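Local coordinates for protein CofB (Escherichia coli, PDB 5AX6) that is a minor pilin of the CFA/III type IVb pilus of human enterotoxigenic Escherichia coli, forms a homotrimer and probably takes part in pilus assembly, at residues S440-Q445 / I455-G460; I405-A410 / F477-I482. All blocks are in the same frame, centred on the assembly; numbering follows the deposited sequence.

Interaction 1 (S440-Q445 / I455-G460); sequences SGTAIQ and ITATMG
Thr458 O receives two donors from the neighbouring strand, Ala443 N at 3.0 Å and Thr442 OG1 at 2.9 Å. The amide lies in the plane of the carbonyl, whereas the hydroxyl stands above it, 42° out of plane, so the two reach the same oxygen from different directions. Thr442 OG1 is anti to its backbone N (chi1 178°), the rotamer that carries the hydroxyl across to the facing strand. A CA-H...O contact from Thr442 CA, 3.2 Å from Thr458 O, adds to the grip. The reciprocal bond from Thr458 N to Ala443 O completes a hydrogen-bonded pair, and Gln445 with Thr456 repeats it two residues on; Thr442-Met459 and Ile444-Ala457 are the non-hydrogen-bonded pairs alternating with these. Strands 438-448 and 452-463, consecutive in the chain, form a beta hairpin of the C-terminal domain. At its other end Ser440 N donates to Gly460 O at 2.8 Å, beside Gly441, where at phi 123° a CB would collide with the carbonyl O of Ser440, reason enough for glycine.

On the face bearing Thr442, Ile444, Ala457 and Met459, Ile444 sets CG1 against Ala457 CB at 3.9 Å, while its CG2 meets Ile455 CG2 at 4.1 Å where the two side chains cross obliquely. Met459 CG comes within 3.3 Å of Gly441 O. The face bearing Ala443, Gln445, Thr456 and Thr458 meets the second subunit of the trimer: Gln445 OE1 accepts from Arg430 N of that subunit, and Thr458 packs on that Arg430. At the far end of the strand Ser440 OG bonds to Gly437 O of the same second subunit.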
# COMPACT_ATOMS: atom_id res chain seq x y z
N SER A 440 -14.89 53.27 -23.31
CA SER A 440 -13.92 53.90 -22.40
C SER A 440 -13.24 52.84 -21.55
O SER A 440 -12.16 53.06 -20.98
CB SER A 440 -14.59 54.94 -21.51
OG SER A 440 -14.98 56.07 -22.27
N GLY A 441 -13.89 51.69 -21.45
CA GLY A 441 -13.34 50.57 -20.69
C GLY A 441 -14.27 50.09 -19.59
O GLY A 441 -15.45 50.42 -19.57
N THR A 442 -13.72 49.31 -18.66
CA THR A 442 -14.53 48.77 -17.58
C THR A 442 -13.70 48.58 -16.32
O THR A 442 -12.52 48.21 -16.38
CB THR A 442 -15.19 47.42 -17.98
OG1 THR A 442 -15.95 46.91 -16.87
CG2 THR A 442 -14.14 46.39 -18.36
N ALA A 443 -14.33 48.86 -15.19
CA ALA A 443 -13.75 48.57 -13.89
C ALA A 443 -14.53 47.42 -13.27
O ALA A 443 -15.73 47.54 -13.03
CB ALA A 443 -13.79 49.82 -12.99
N ILE A 444 -13.84 46.31 -13.02
CA ILE A 444 -14.50 45.14 -12.46
C ILE A 444 -14.00 44.93 -11.05
O ILE A 444 -12.79 44.84 -10.81
CB ILE A 444 -14.27 43.88 -13.33
CG1 ILE A 444 -14.91 44.09 -14.71
CG2 ILE A 444 -14.90 42.67 -12.65
CD1 ILE A 444 -14.42 43.14 -15.82
N GLN A 445 -14.93 44.89 -10.11
CA GLN A 445 -14.60 44.79 -8.70
C GLN A 445 -15.11 43.48 -8.13
O GLN A 445 -16.19 43.01 -8.50
CB GLN A 445 -15.22 45.97 -7.93
CG GLN A 445 -14.77 46.11 -6.47
CD GLN A 445 -15.20 47.45 -5.90
OE1 GLN A 445 -14.71 48.50 -6.33
NE2 GLN A 445 -16.11 47.44 -4.95
N ILE A 455 -19.54 40.23 -7.48
CA ILE A 455 -18.79 40.72 -8.63
C ILE A 455 -19.64 41.77 -9.32
O ILE A 455 -20.78 41.50 -9.70
CB ILE A 455 -18.41 39.60 -9.63
CG1 ILE A 455 -17.62 38.49 -8.93
CG2 ILE A 455 -17.55 40.18 -10.73
CD1 ILE A 455 -18.43 37.26 -8.55
N THR A 456 -19.08 42.96 -9.47
CA THR A 456 -19.80 44.06 -10.09
C THR A 456 -18.89 44.78 -11.05
O THR A 456 -17.68 44.58 -11.03
CB THR A 456 -20.32 45.07 -9.07
OG1 THR A 456 -19.21 45.58 -8.31
CG2 THR A 456 -21.31 44.39 -8.13
N ALA A 457 -19.47 45.64 -11.88
CA ALA A 457 -18.70 46.31 -12.92
C ALA A 457 -19.35 47.61 -13.36
O ALA A 457 -20.58 47.69 -13.45
CB ALA A 457 -18.53 45.38 -14.13
N THR A 458 -18.53 48.61 -13.65
CA THR A 458 -19.03 49.77 -14.39
C THR A 458 -18.34 49.80 -15.75
O THR A 458 -17.19 49.36 -15.87
CB THR A 458 -18.78 51.10 -13.65
OG1 THR A 458 -17.38 51.26 -13.41
CG2 THR A 458 -19.51 51.10 -12.32
N MET A 459 -19.04 50.31 -16.76
CA MET A 459 -18.48 50.49 -18.09
C MET A 459 -18.73 51.92 -18.54
O MET A 459 -19.84 52.43 -18.39
CB MET A 459 -19.10 49.52 -19.09
CG MET A 459 -18.57 49.67 -20.53
SD MET A 459 -19.48 48.69 -21.75
CE MET A 459 -19.68 47.19 -20.81
N GLY A 460 -17.71 52.56 -19.11
CA GLY A 460 -17.86 53.86 -19.72
C GLY A 460 -18.03 53.74 -21.22
O GLY A 460 -17.26 53.04 -21.88

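Interaction 2 (I405-A410 / F477-I482); sequences IASIVA and FLSVNI
Ser479 O takes two amides from the facing strand: Ala406 N donates at 2.9 Å, and Ser407 N adds a weak bond at 3.5 Å. Two consecutive residues set against one is a classic beta bulge, and it shifts the register of strands 398-409 and 478-487 by one residue. Ser479 N closes the bulge with a nearly straight bond (171°) to Ser407 O at 3.0 Å; beyond it Ile408 and Leu478 form a non-hydrogen-bonded pair, and a weak bond from Val409 N to Phe477 O follows.

The hydroxyls of Ser407 and Ser479, on the same face of the sheet, have settled roles. Ser407 OG donates back to Ala406 O, 2.9 Å away in its own segment, and accepts a hydrogen bond from Ile444 N of the third subunit; Ser479 OG bonds to Tyr351 OH of strand 341-353. Strand 398-409 is outermost in its sheet within the chain, but Ile408 and Val409 pair with a strand of the third subunit, so the sheet runs on across the interface. The bulge also turns the CB of Ala406 toward strand 478-482, while Ile405 and Val480 diverge.

On the other face Ile408 and Leu478 lie side by side and point the same way. The CD1 branch of Leu478, placed by a chi2 of 63°, does the touching, 3.8 Å from Ile408 CB and 3.6 Å from Ser407 O. At the end of the pairing, Val409 and Phe477 pack at a slant, the aromatic ring itself standing edge-to-face with Tyr472. Phe477 CB meets the methyl CG2 of Val409, and its ring atom CD1 comes to 3.2 Å from Val409 O.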
# COMPACT_ATOMS: atom_id res chain seq x y z
N ILE A 405 -11.90 39.47 -18.53
CA ILE A 405 -12.90 39.85 -19.52
C ILE A 405 -13.01 38.81 -20.65
O ILE A 405 -12.01 38.40 -21.23
CB ILE A 405 -12.59 41.21 -20.15
CG1 ILE A 405 -12.49 42.28 -19.07
CG2 ILE A 405 -13.67 41.54 -21.19
CD1 ILE A 405 -12.17 43.67 -19.61
N ALA A 406 -14.24 38.40 -20.96
CA ALA A 406 -14.47 37.40 -21.99
C ALA A 406 -15.11 37.99 -23.25
O ALA A 406 -14.83 37.54 -24.35
CB ALA A 406 -15.34 36.27 -21.44
N SER A 407 -15.99 38.98 -23.07
CA SER A 407 -16.54 39.76 -24.20
C SER A 407 -16.97 41.12 -23.66
O SER A 407 -17.39 41.21 -22.52
CB SER A 407 -17.73 39.06 -24.86
OG SER A 407 -17.31 38.04 -25.74
N ILE A 408 -16.87 42.16 -24.48
CA ILE A 408 -17.23 43.50 -24.02
C ILE A 408 -17.49 44.39 -25.22
O ILE A 408 -16.65 44.51 -26.10
CB ILE A 408 -16.11 44.12 -23.13
CG1 ILE A 408 -16.51 45.53 -22.67
CG2 ILE A 408 -14.77 44.17 -23.86
CD1 ILE A 408 -15.46 46.19 -21.74
N VAL A 409 -18.68 44.99 -25.27
CA VAL A 409 -18.97 45.96 -26.33
C VAL A 409 -19.65 47.21 -25.77
O VAL A 409 -20.36 47.16 -24.76
CB VAL A 409 -19.85 45.36 -27.47
CG1 VAL A 409 -19.09 44.27 -28.22
CG2 VAL A 409 -21.17 44.83 -26.91
N ALA A 410 -19.38 48.33 -26.44
CA ALA A 410 -19.94 49.61 -26.05
C ALA A 410 -21.35 49.77 -26.63
O ALA A 410 -21.58 50.58 -27.52
CB ALA A 410 -19.04 50.74 -26.53
N PHE A 477 -23.94 43.13 -21.64
CA PHE A 477 -22.98 43.11 -22.74
C PHE A 477 -21.54 43.24 -22.23
O PHE A 477 -20.65 43.75 -22.93
CB PHE A 477 -23.30 44.19 -23.78
CG PHE A 477 -23.74 45.51 -23.21
CD1 PHE A 477 -22.81 46.46 -22.82
CD2 PHE A 477 -25.10 45.82 -23.10
CE1 PHE A 477 -23.22 47.70 -22.31
CE2 PHE A 477 -25.51 47.06 -22.59
CZ PHE A 477 -24.57 47.99 -22.20
N LEU A 478 -21.33 42.74 -21.02
CA LEU A 478 -20.00 42.52 -20.46
C LEU A 478 -20.04 41.13 -19.84
O LEU A 478 -20.90 40.85 -19.01
CB LEU A 478 -19.63 43.57 -19.41
CG LEU A 478 -18.33 43.31 -18.64
CD1 LEU A 478 -17.14 43.32 -19.59
CD2 LEU A 478 -18.10 44.34 -17.50
N SER A 479 -19.12 40.26 -20.25
CA SER A 479 -19.08 38.94 -19.65
C SER A 479 -17.67 38.62 -19.19
O SER A 479 -16.71 39.20 -19.69
CB SER A 479 -19.58 37.87 -20.62
OG SER A 479 -18.72 37.75 -21.74
N VAL A 480 -17.56 37.69 -18.24
CA VAL A 480 -16.27 37.39 -17.66
C VAL A 480 -16.10 35.89 -17.50
O VAL A 480 -17.08 35.16 -17.35
CB VAL A 480 -16.11 38.05 -16.27
CG1 VAL A 480 -15.93 39.56 -16.40
CG2 VAL A 480 -17.28 37.66 -15.34
N ASN A 481 -14.84 35.45 -17.52
CA ASN A 481 -14.47 34.14 -17.01
C ASN A 481 -13.99 34.30 -15.59
O ASN A 481 -13.02 35.02 -15.33
CB ASN A 481 -13.39 33.51 -17.90
CG ASN A 481 -13.90 33.21 -19.30
OD1 ASN A 481 -13.36 33.69 -20.29
ND2 ASN A 481 -14.96 32.43 -19.37
N ILE A 482 -14.68 33.62 -14.67
CA ILE A 482 -14.43 33.71 -13.24
C ILE A 482 -13.62 32.51 -12.84
O ILE A 482 -14.00 31.39 -13.17
CB ILE A 482 -15.76 33.75 -12.45
CG1 ILE A 482 -16.49 35.06 -12.74
CG2 ILE A 482 -15.53 33.56 -10.95
CD1 ILE A 482 -17.97 35.01 -12.40

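How the interactions relate
Interactions 1 and 2 illustrate how two antiparallel sheets are joined through their apolar faces: their centres lie about 10 Å apart, and the hairpin of interaction 1 is nested in the chain between the two strands of interaction 2. Leu478 bridges them: CD1 lies against Ile408, while CD2 reaches the hairpin, 3.6 Å from Ala457 CB and 3.4 Å from Thr442 OG1. Beside it Thr442 CG2 packs on Ile405 CD1 at 3.6 Å, and Met459 SD approaches Val409 O at 3.5 Å. Both contacts also extend into the trimer, since Gly441 and Thr442 of interaction 1 and Ile408 and Val409 of interaction 2 pair with strands of neighbouring subunits.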